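Side-chain contacts in putative HAD-hydrolase YfnB (Bacillus subtilis, PDB 3ED5), which probably hydrolyses phosphate esters as a member of the haloacid dehalogenase-like superfamily, perhaps with 5'-nucleotidase activity: residues Leu29-Leu32 with Phe33-Gln36; Gln92-Arg95 with Arg96-Glu100; Ser113-Gln116 with Gln117-Leu121; Gln173-Ala176 with Glu177-Leu180. All coordinates share one frame; numbering follows the deposited sequence.

Contact 1. Residues Leu29-Leu32 with Phe33-Gln36; sequences LRLL and FEDQ. With FMT (formic acid), chain H.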
loop_
_atom_site.group_PDB
_atom_site.type_symbol
_atom_site.label_atom_id
_atom_site.label_comp_id
_atom_site.label_asym_id
_atom_site.label_seq_id
_atom_site.Cartn_x
_atom_site.Cartn_y
_atom_site.Cartn_z
ATOM N N LEU A 29 2.641 2.777 -16.374
ATOM C CA LEU A 29 1.627 2.560 -17.427
ATOM C C LEU A 29 2.013 3.289 -18.725
ATOM O O LEU A 29 1.957 2.707 -19.827
ATOM C CB LEU A 29 0.255 3.061 -16.963
ATOM C CG LEU A 29 -0.491 2.268 -15.892
ATOM C CD1 LEU A 29 -1.741 3.028 -15.539
ATOM C CD2 LEU A 29 -0.862 0.831 -16.416
ATOM N N ARG A 30 2.434 4.543 -18.596
ATOM C CA ARG A 30 2.861 5.303 -19.792
ATOM C C ARG A 30 3.968 4.548 -20.510
ATOM O O ARG A 30 3.916 4.375 -21.724
ATOM C CB ARG A 30 3.317 6.721 -19.464
ATOM C CG ARG A 30 3.588 7.540 -20.767
ATOM C CD ARG A 30 4.057 8.968 -20.497
ATOM N NE ARG A 30 5.157 9.095 -19.524
ATOM C CZ ARG A 30 6.450 9.113 -19.866
ATOM N NH1 ARG A 30 7.392 9.270 -18.947
ATOM N NH2 ARG A 30 6.814 8.984 -21.142
ATOM N N LEU A 31 4.975 4.099 -19.752
ATOM C CA LEU A 31 6.137 3.424 -20.350
ATOM C C LEU A 31 5.787 2.050 -20.922
ATOM O O LEU A 31 6.319 1.656 -21.974
ATOM C CB LEU A 31 7.293 3.329 -19.347
ATOM C CG LEU A 31 7.859 4.684 -18.931
ATOM C CD1 LEU A 31 8.962 4.490 -17.924
ATOM C CD2 LEU A 31 8.382 5.471 -20.131
ATOM N N LEU A 32 4.876 1.339 -20.253
ATOM C CA LEU A 32 4.401 0.049 -20.758
ATOM C C LEU A 32 3.708 0.225 -22.127
ATOM O O LEU A 32 3.975 -0.525 -23.075
ATOM C CB LEU A 32 3.464 -0.646 -19.735
ATOM C CG LEU A 32 2.812 -1.935 -20.272
ATOM C CD1 LEU A 32 3.835 -3.075 -20.395
ATOM C CD2 LEU A 32 1.611 -2.368 -19.410
ATOM N N PHE A 33 2.807 1.194 -22.213
ATOM C CA PHE A 33 2.074 1.425 -23.472
ATOM C C PHE A 33 2.938 1.983 -24.597
ATOM O O PHE A 33 2.727 1.660 -25.781
ATOM C CB PHE A 33 0.843 2.273 -23.204
ATOM C CG PHE A 33 -0.314 1.470 -22.686
ATOM C CD1 PHE A 33 -0.282 0.943 -21.395
ATOM C CD2 PHE A 33 -1.415 1.202 -23.496
ATOM C CE1 PHE A 33 -1.339 0.159 -20.911
ATOM C CE2 PHE A 33 -2.476 0.423 -23.032
ATOM C CZ PHE A 33 -2.452 -0.084 -21.718
ATOM N N GLU A 34 3.928 2.788 -24.231
ATOM C CA GLU A 34 4.936 3.236 -25.203
ATOM C C GLU A 34 5.733 2.018 -25.685
ATOM O O GLU A 34 5.970 1.875 -26.871
ATOM C CB GLU A 34 5.878 4.282 -24.588
ATOM C CG GLU A 34 5.225 5.628 -24.290
ATOM C CD GLU A 34 6.219 6.694 -23.797
ATOM O OE1 GLU A 34 7.440 6.420 -23.694
ATOM O OE2 GLU A 34 5.761 7.818 -23.513
ATOM N N ASP A 35 6.137 1.141 -24.763
ATOM C CA ASP A 35 6.885 -0.081 -25.113
ATOM C C ASP A 35 6.116 -0.909 -26.148
ATOM O O ASP A 35 6.707 -1.408 -27.121
ATOM C CB ASP A 35 7.196 -0.935 -23.865
ATOM C CG ASP A 35 7.992 -2.201 -24.203
ATOM O OD1 ASP A 35 9.223 -2.092 -24.376
ATOM O OD2 ASP A 35 7.399 -3.304 -24.288
ATOM N N GLN A 36 4.801 -1.017 -25.952
ATOM C CA GLN A 36 3.927 -1.826 -26.809
ATOM C C GLN A 36 3.414 -1.092 -28.038
ATOM O O GLN A 36 2.677 -1.675 -28.824
ATOM C CB GLN A 36 2.710 -2.279 -26.027
ATOM C CG GLN A 36 3.063 -3.194 -24.867
ATOM C CD GLN A 36 3.696 -4.491 -25.339
ATOM O OE1 GLN A 36 3.028 -5.320 -25.938
ATOM N NE2 GLN A 36 4.980 -4.667 -25.074
HETATM C C FMT H . 3.563 9.762 -15.981
HETATM O O1 FMT H . 4.374 10.190 -15.157
HETATM O O2 FMT H . 3.764 9.731 -17.198
#
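The guanidinium of Arg30 is met at its edge by two oxygens, Glu34 OE2 and O2 of a formic acid molecule that probably came from the crystallisation liquor. Arg30 NH2 and Glu34 OE2 form a salt bridge of 2.8 Å. It is somewhat bent, and NH2 reaches the oxygen from above the carboxylate plane. The guanidinium and carboxylate planes lie 66° apart. The chain of Arg30 bends at chi3 (49°), which turns Arg30 NE to formic acid O2 at 2.8 Å and leaves NH2 for Glu34. Leu29 O lies at the edge of the Phe33 ring, near its plane, 3.3 Å from Phe33 CD1. Leu29 O also accepts from Phe33 N at 3.0 Å. Leu32 CD2 stands 4.2 Å from Phe33 CE1. The Phe33 ring also reaches Met44, Leu77 and Leu78 of two other helices. With an alanine in its place, the space beside Met44, Leu77 and Leu78 is likely to be left unfilled, and Leu32 CD2 to lose its contact with this ring. The arrangement is an i to i+4 salt bridge on the outer side of helix 21-35, with apolar residues on its inner side, consistent with the helical cap domain of this superfamily.

Contact 2. Residues Gln92-Arg95 with Arg96-Glu100; sequences QKYR and RFLEE. With FMT (formic acid), chain B.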
loop_
_atom_site.group_PDB
_atom_site.type_symbol
_atom_site.label_atom_id
_atom_site.label_comp_id
_atom_site.label_asym_id
_atom_site.label_seq_id
_atom_site.Cartn_x
_atom_site.Cartn_y
_atom_site.Cartn_z
ATOM N N GLN A 92 5.454 -8.413 -16.459
ATOM C CA GLN A 92 6.882 -8.376 -16.233
ATOM C C GLN A 92 7.473 -7.030 -16.698
ATOM O O GLN A 92 8.324 -6.438 -16.010
ATOM C CB GLN A 92 7.496 -9.572 -16.944
ATOM C CG GLN A 92 8.984 -9.640 -17.039
ATOM C CD GLN A 92 9.376 -10.838 -17.924
ATOM O OE1 GLN A 92 9.335 -11.988 -17.480
ATOM N NE2 GLN A 92 9.712 -10.569 -19.191
ATOM N N LYS A 93 7.006 -6.523 -17.849
ATOM C CA LYS A 93 7.501 -5.221 -18.350
ATOM C C LYS A 93 7.046 -4.055 -17.466
ATOM O O LYS A 93 7.827 -3.170 -17.107
ATOM C CB LYS A 93 7.053 -4.987 -19.815
ATOM C CG LYS A 93 7.727 -5.914 -20.798
ATOM C CD LYS A 93 7.040 -5.824 -22.165
ATOM C CE LYS A 93 7.748 -6.660 -23.209
ATOM N NZ LYS A 93 8.428 -5.814 -24.230
ATOM N N TYR A 94 5.769 -4.067 -17.112
ATOM C CA TYR A 94 5.189 -3.082 -16.236
ATOM C C TYR A 94 5.929 -3.055 -14.899
ATOM O O TYR A 94 6.257 -1.968 -14.353
ATOM C CB TYR A 94 3.751 -3.493 -15.946
ATOM C CG TYR A 94 3.047 -2.555 -15.015
ATOM C CD1 TYR A 94 2.748 -1.275 -15.431
ATOM C CD2 TYR A 94 2.674 -2.947 -13.718
ATOM C CE1 TYR A 94 2.067 -0.391 -14.630
ATOM C CE2 TYR A 94 1.954 -2.040 -12.880
ATOM C CZ TYR A 94 1.682 -0.755 -13.372
ATOM O OH TYR A 94 1.005 0.218 -12.679
ATOM N N ARG A 95 6.188 -4.250 -14.398
ATOM C CA ARG A 95 6.804 -4.423 -13.059
ATOM C C ARG A 95 8.174 -3.719 -12.981
ATOM O O ARG A 95 8.523 -3.079 -11.963
ATOM C CB ARG A 95 6.964 -5.943 -12.776
ATOM C CG ARG A 95 7.694 -6.308 -11.466
ATOM C CD ARG A 95 6.919 -5.867 -10.248
ATOM N NE ARG A 95 5.466 -6.194 -10.270
ATOM C CZ ARG A 95 4.594 -5.760 -9.368
ATOM N NH1 ARG A 95 5.016 -5.036 -8.324
ATOM N NH2 ARG A 95 3.298 -6.068 -9.462
ATOM N N ARG A 96 8.974 -3.885 -14.027
ATOM C CA ARG A 96 10.284 -3.254 -14.084
ATOM C C ARG A 96 10.166 -1.727 -13.994
ATOM O O ARG A 96 10.903 -1.087 -13.222
ATOM C CB ARG A 96 11.067 -3.700 -15.311
ATOM C CG ARG A 96 12.522 -3.305 -15.233
ATOM C CD ARG A 96 12.751 -1.913 -15.782
ATOM N NE ARG A 96 12.728 -1.931 -17.241
ATOM C CZ ARG A 96 13.166 -0.942 -18.012
ATOM N NH1 ARG A 96 13.654 0.176 -17.463
ATOM N NH2 ARG A 96 13.110 -1.076 -19.333
ATOM N N PHE A 97 9.231 -1.152 -14.756
ATOM C CA PHE A 97 9.009 0.300 -14.710
ATOM C C PHE A 97 8.434 0.769 -13.380
ATOM O O PHE A 97 8.837 1.812 -12.869
ATOM C CB PHE A 97 8.059 0.753 -15.807
ATOM C CG PHE A 97 8.572 0.511 -17.204
ATOM C CD1 PHE A 97 9.866 0.899 -17.570
ATOM C CD2 PHE A 97 7.742 -0.084 -18.154
ATOM C CE1 PHE A 97 10.344 0.698 -18.892
ATOM C CE2 PHE A 97 8.206 -0.289 -19.481
ATOM C CZ PHE A 97 9.507 0.096 -19.842
ATOM N N LEU A 98 7.507 0.001 -12.815
ATOM C CA LEU A 98 6.947 0.337 -11.518
ATOM C C LEU A 98 8.059 0.353 -10.475
ATOM O O LEU A 98 8.052 1.208 -9.571
ATOM C CB LEU A 98 5.899 -0.710 -11.109
ATOM C CG LEU A 98 5.006 -0.367 -9.919
ATOM C CD1 LEU A 98 4.045 0.809 -10.311
ATOM C CD2 LEU A 98 4.198 -1.590 -9.511
ATOM N N GLU A 99 9.011 -0.573 -10.608
ATOM C CA GLU A 99 10.088 -0.700 -9.610
ATOM C C GLU A 99 11.102 0.419 -9.702
ATOM O O GLU A 99 11.977 0.518 -8.866
ATOM C CB GLU A 99 10.780 -2.081 -9.685
ATOM C CG GLU A 99 9.885 -3.161 -9.115
ATOM C CD GLU A 99 10.480 -4.570 -9.166
ATOM O OE1 GLU A 99 11.459 -4.799 -9.926
ATOM O OE2 GLU A 99 9.929 -5.443 -8.456
ATOM N N GLU A 100 11.008 1.251 -10.734
ATOM C CA GLU A 100 11.835 2.440 -10.835
ATOM C C GLU A 100 11.162 3.718 -10.323
ATOM O O GLU A 100 11.754 4.787 -10.379
ATOM C CB GLU A 100 12.325 2.618 -12.258
ATOM C CG GLU A 100 13.357 1.545 -12.644
ATOM C CD GLU A 100 13.719 1.572 -14.115
ATOM O OE1 GLU A 100 12.857 1.333 -14.980
ATOM O OE2 GLU A 100 14.899 1.788 -14.393
HETATM C C FMT B . 1.158 -3.433 -7.928
HETATM O O1 FMT B . 0.682 -3.061 -8.986
HETATM O O2 FMT B . 1.665 -4.530 -7.771
HETATM O O HOH W 1 10.276 -3.210 -18.837
#
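Tyr94, Arg95, Leu98 and Glu99 meet near the C-terminal end of helix 87-98, part of what is probably the helical cap domain of this hydrolase. Backbone bonds such as Leu98 N to Tyr94 O, at 2.8 Å, hold the turns together. Arg95 carries the contact. Its CG is anti to the backbone N, and bends at chi2 (65°) and chi3 (46°) curl the chain over Leu98. Leu98 CD2 then lies over one face of the guanidinium, 3.7 Å from Arg95 NH1. O2 of a formic acid molecule sits in the plane at the edge, 2.8 Å from Arg95 NH2, with a weak bond to NH1. The formic acid is also held by Arg73. Arg95 reaches Glu91 and Thr131 as well. Replacing it by an alanine would probably leave Glu91 without its salt-bridge partner and Leu98 CD2 without its flat cover. Glu99 OE2 lies against the aliphatic chain of Arg95, 3.5 Å from Arg95 CD. The Glu99 carboxylate is bound instead by Thr131 and His130. On another side of the helix, Arg96 NH1 makes a salt bridge of 2.9 Å to Glu100 OE1, while Phe97 CE1 lies over one face of the Arg96 guanidinium, toward its rim. A water donates to Lys93 O at 3.0 Å and lies over one face of the Phe97 ring, toward its rim. Tyr94 CE2 packs on Leu98 CD2 at 4.1 Å. Tyr94 touches helices 21-35 and 66-80, Arg95 lies against helix 66-80, and Glu99 joins helix 129-138.

Contact 3. Residues Ser113-Gln116 with Gln117-Leu121; sequences SNLQ and QQFDL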
loop_
_atom_site.group_PDB
_atom_site.type_symbol
_atom_site.label_atom_id
_atom_site.label_comp_id
_atom_site.label_asym_id
_atom_site.label_seq_id
_atom_site.Cartn_x
_atom_site.Cartn_y
_atom_site.Cartn_z
ATOM N N SER A 113 11.546 9.971 9.494
ATOM C CA SER A 113 12.812 10.236 10.202
ATOM C C SER A 113 12.545 10.713 11.637
ATOM O O SER A 113 13.208 10.265 12.601
ATOM C CB SER A 113 13.617 11.292 9.448
ATOM O OG SER A 113 14.777 11.616 10.187
ATOM N N ASN A 114 11.599 11.634 11.788
ATOM C CA ASN A 114 11.215 12.115 13.118
ATOM C C ASN A 114 10.597 10.993 13.971
ATOM O O ASN A 114 10.951 10.828 15.137
ATOM C CB ASN A 114 10.258 13.329 13.004
ATOM C CG ASN A 114 10.997 14.632 12.730
ATOM O OD1 ASN A 114 12.182 14.762 13.050
ATOM N ND2 ASN A 114 10.295 15.612 12.139
ATOM N N LEU A 115 9.674 10.222 13.392
ATOM C CA LEU A 115 8.993 9.190 14.194
ATOM C C LEU A 115 9.902 8.049 14.634
ATOM O O LEU A 115 9.714 7.481 15.727
ATOM C CB LEU A 115 7.780 8.636 13.449
ATOM C CG LEU A 115 6.680 9.634 13.061
ATOM C CD1 LEU A 115 5.513 8.867 12.409
ATOM C CD2 LEU A 115 6.186 10.480 14.240
ATOM N N GLN A 116 10.901 7.729 13.807
ATOM C CA GLN A 116 11.839 6.672 14.121
ATOM C C GLN A 116 12.555 6.952 15.464
ATOM O O GLN A 116 12.950 6.025 16.155
ATOM C CB GLN A 116 12.832 6.493 12.958
ATOM C CG GLN A 116 13.802 5.312 13.083
ATOM C CD GLN A 116 15.014 5.623 13.952
ATOM O OE1 GLN A 116 15.397 6.787 14.132
ATOM N NE2 GLN A 116 15.617 4.576 14.524
ATOM N N GLN A 117 12.714 8.227 15.797
ATOM C CA GLN A 117 13.396 8.633 17.047
ATOM C C GLN A 117 12.570 8.319 18.283
ATOM O O GLN A 117 13.122 8.272 19.399
ATOM C CB GLN A 117 13.680 10.125 17.009
ATOM C CG GLN A 117 14.399 10.569 15.756
ATOM C CD GLN A 117 15.810 10.940 16.026
ATOM O OE1 GLN A 117 16.729 10.150 15.787
ATOM N NE2 GLN A 117 16.009 12.143 16.565
ATOM N N GLN A 118 11.255 8.141 18.126
ATOM C CA GLN A 118 10.361 8.000 19.302
ATOM C C GLN A 118 9.389 6.820 19.307
ATOM O O GLN A 118 8.698 6.596 20.307
ATOM C CB GLN A 118 9.554 9.282 19.496
ATOM C CG GLN A 118 10.419 10.500 19.733
ATOM C CD GLN A 118 9.602 11.679 20.190
ATOM O OE1 GLN A 118 8.970 11.642 21.253
ATOM N NE2 GLN A 118 9.614 12.740 19.401
ATOM N N PHE A 119 9.311 6.097 18.194
ATOM C CA PHE A 119 8.393 4.974 18.036
ATOM C C PHE A 119 9.103 3.847 17.315
ATOM O O PHE A 119 10.113 4.081 16.627
ATOM C CB PHE A 119 7.176 5.399 17.191
ATOM C CG PHE A 119 6.383 6.532 17.775
ATOM C CD1 PHE A 119 5.306 6.279 18.635
ATOM C CD2 PHE A 119 6.702 7.858 17.477
ATOM C CE1 PHE A 119 4.573 7.333 19.185
ATOM C CE2 PHE A 119 5.987 8.920 18.041
ATOM C CZ PHE A 119 4.911 8.661 18.890
ATOM N N ASP A 120 8.583 2.630 17.454
ATOM C CA ASP A 120 9.081 1.497 16.680
ATOM C C ASP A 120 8.258 1.437 15.399
ATOM O O ASP A 120 7.015 1.377 15.444
ATOM C CB ASP A 120 8.928 0.203 17.470
ATOM C CG ASP A 120 9.776 0.186 18.717
ATOM O OD1 ASP A 120 10.874 0.772 18.699
ATOM O OD2 ASP A 120 9.335 -0.429 19.709
ATOM N N LEU A 121 8.926 1.492 14.246
ATOM C CA LEU A 121 8.180 1.540 12.982
ATOM C C LEU A 121 8.269 0.219 12.222
ATOM O O LEU A 121 9.337 -0.378 12.143
ATOM C CB LEU A 121 8.729 2.666 12.086
ATOM C CG LEU A 121 8.955 4.023 12.747
ATOM C CD1 LEU A 121 9.484 5.048 11.730
ATOM C CD2 LEU A 121 7.684 4.546 13.467
HETATM O O HOH W 2 11.443 13.059 16.700
HETATM O O HOH W 3 12.699 3.390 15.883
#
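Leu115 and Phe119 meet where helix 108-116 gives way to strand 120-125, an alpha-to-beta connection of the Rossmann-like core. The backbone NH groups of Gln117, Gln118 and Phe119 all bond back to the helix. Leu115 O takes two donors. Phe119 N lies 2.9 Å from Leu115 O, almost straight out from the carbonyl (C=O...N 178°). Gln118 N is also 2.9 Å from Leu115 O, but comes from above the carbonyl plane. Gln117 N bonds to Asn114 O at 3.2 Å, again from well above the plane (57°). Gln117 and Gln118 thus make i to i+3 bonds, of the 3-10 kind, while Phe119 N keeps an i to i+4 bond. Two waters serve three of the carbonyls. One donates to Asn114 O at 2.8 Å, as a second donor there, and accepts from Gln118 NE2. The other donates to Gln116 O at 2.7 Å and also to Phe119 O, so it bridges two acceptors that could not bond to each other. The amide of Asn114 has its partner outside the turn, Tyr227 OH. Leu115, Phe119 and Leu121 are buried. Leu115 CD2 touches Phe119 CE2 at 4.1 Å. Leu121 CG is anti to the carbonyl carbon (chi1 -47°), which brings Leu121 CD1 to 3.8 Å from Gln116 CB and sets CD2 against Leu115 CB. Leu10 of strand 9-12 touches Leu115, Phe119 and Leu121, and Leu230 of helix 226-230 covers Leu115 and Phe119. Leu115 O lies at the edge of the Phe119 ring, in its plane, 3.5 Å from Phe119 CD2.

Contact 4. Residues Gln173-Ala176 with Glu177-Leu180; sequences QFSA and EHTL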
loop_
_atom_site.group_PDB
_atom_site.type_symbol
_atom_site.label_atom_id
_atom_site.label_comp_id
_atom_site.label_asym_id
_atom_site.label_seq_id
_atom_site.Cartn_x
_atom_site.Cartn_y
_atom_site.Cartn_z
ATOM N N GLN A 173 7.408 -7.948 22.424
ATOM C CA GLN A 173 6.568 -7.261 23.417
ATOM C C GLN A 173 5.367 -6.547 22.779
ATOM O O GLN A 173 4.965 -5.454 23.211
ATOM C CB GLN A 173 7.405 -6.264 24.235
ATOM C CG GLN A 173 8.541 -6.899 25.036
ATOM C CD GLN A 173 8.060 -7.528 26.321
ATOM O OE1 GLN A 173 7.603 -8.669 26.331
ATOM N NE2 GLN A 173 8.168 -6.789 27.418
ATOM N N PHE A 174 4.795 -7.158 21.745
ATOM C CA PHE A 174 3.655 -6.564 21.037
ATOM C C PHE A 174 2.482 -6.289 21.980
ATOM O O PHE A 174 2.062 -7.191 22.708
ATOM C CB PHE A 174 3.155 -7.491 19.915
ATOM C CG PHE A 174 1.877 -6.999 19.281
ATOM C CD1 PHE A 174 0.654 -7.583 19.606
ATOM C CD2 PHE A 174 1.894 -5.905 18.435
ATOM C CE1 PHE A 174 -0.531 -7.093 19.059
ATOM C CE2 PHE A 174 0.718 -5.408 17.909
ATOM C CZ PHE A 174 -0.496 -6.017 18.222
ATOM N N SER A 175 1.963 -5.063 21.944
ATOM C CA SER A 175 0.715 -4.708 22.617
ATOM C C SER A 175 -0.218 -4.011 21.626
ATOM O O SER A 175 0.108 -2.929 21.149
ATOM C CB SER A 175 1.017 -3.774 23.805
ATOM O OG SER A 175 -0.150 -3.100 24.262
ATOM N N ALA A 176 -1.379 -4.608 21.357
ATOM C CA ALA A 176 -2.375 -3.989 20.460
ATOM C C ALA A 176 -2.777 -2.588 20.924
ATOM O O ALA A 176 -2.853 -1.670 20.112
ATOM C CB ALA A 176 -3.612 -4.869 20.321
ATOM N N GLU A 177 -2.974 -2.424 22.240
ATOM C CA GLU A 177 -3.431 -1.154 22.802
ATOM C C GLU A 177 -2.474 0.011 22.499
ATOM O O GLU A 177 -2.889 1.171 22.482
ATOM C CB GLU A 177 -3.580 -1.314 24.316
ATOM C CG GLU A 177 -4.105 -0.108 25.003
ATOM C CD GLU A 177 -4.110 -0.278 26.502
ATOM O OE1 GLU A 177 -4.035 -1.430 26.977
ATOM O OE2 GLU A 177 -4.186 0.752 27.204
ATOM N N HIS A 178 -1.204 -0.301 22.265
ATOM C CA HIS A 178 -0.172 0.715 22.018
ATOM C C HIS A 178 0.330 0.696 20.594
ATOM O O HIS A 178 1.453 1.140 20.318
ATOM C CB HIS A 178 0.989 0.495 22.977
ATOM C CG HIS A 178 0.571 0.580 24.405
ATOM N ND1 HIS A 178 0.483 1.778 25.081
ATOM C CD2 HIS A 178 0.163 -0.379 25.272
ATOM C CE1 HIS A 178 0.066 1.552 26.318
ATOM N NE2 HIS A 178 -0.146 0.254 26.453
ATOM N N THR A 179 -0.501 0.162 19.706
ATOM C CA THR A 179 -0.163 0.062 18.305
ATOM C C THR A 179 -1.169 0.810 17.427
ATOM O O THR A 179 -2.382 0.723 17.644
ATOM C CB THR A 179 -0.119 -1.421 17.875
ATOM O OG1 THR A 179 0.824 -2.121 18.679
ATOM C CG2 THR A 179 0.255 -1.580 16.364
ATOM N N LEU A 180 -0.658 1.508 16.408
ATOM C CA LEU A 180 -1.498 2.218 15.451
ATOM C C LEU A 180 -1.147 1.722 14.055
ATOM O O LEU A 180 0.055 1.641 13.711
ATOM C CB LEU A 180 -1.211 3.734 15.540
ATOM C CG LEU A 180 -2.041 4.608 14.554
ATOM C CD1 LEU A 180 -3.545 4.601 14.897
ATOM C CD2 LEU A 180 -1.510 6.057 14.610
HETATM O O HOH W 4 -4.576 0.473 19.113
#
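Ser175 and Ala176 are hydrogen-bonded to His178 and Thr179 by two overlapping i to i+3 bonds. The chain is extended at Ser175, makes a short 3-10 turn at Ala176 and Glu177, and then enters strand 179-183 of the Rossmann-like core sheet. His178 N bonds to Ser175 O at 3.1 Å, and Thr179 N to Ala176 O at 3.0 Å. Both donors sit far above the carbonyl planes, 58° and 60° out. A water donates to Ala176 O and Thr179 O and so joins the turn to the start of the strand. Ser175 O has a second donor, the hydroxyl of Thr179. Thr179 OG1 is anti to the carbonyl carbon (chi1 -58°) and reaches Ser175 O at 2.7 Å. It comes from the opposite face to His178 N, so the carbonyl is held from both faces, which probably steadies the turn. Thr179 OG1 also lies 3.4 Å from Phe174 CE2, and the two side chains cross at about a right angle. Over one face of the Phe174 ring, toward its rim, sits the backbone N of Ala176. Phe174 also stacks on Phe168, which ties the loop to helix 161-169. Thr179 meets Thr9 and Leu11 of the neighbouring strand. The His178 ring is held by ND1, which bonds to the backbone O of Arg6. Glu177 CG lies over one face of this ring, toward its rim. At the edge, in the ring plane, Ser175 OG stands close to the carbon next to NE2: it is 2.9 Å from His178 CD2.

How the contacts relate
From the N terminus the four contacts follow in series. Each lies within one unbroken run of chain, so none closes a long loop, and none nests in or crosses another. Contacts 1 and 2 lie at the ends of helices 21-35 and 87-98 and join these two helices of the probable cap: Asp35 OD2 and Lys93 NZ form a salt bridge of 2.7 Å, and Leu29 and Leu31 pack on Tyr94 and Phe97. Contact 3 joins a helix, and contact 4 a loop, to core strands 120-125 and 179-183, which flank strand 9-12. Their nearest atoms are about 7 Å apart. Contacts 1 and 4 lie on opposite sides of the chain's centre, their own centres about 44 Å apart.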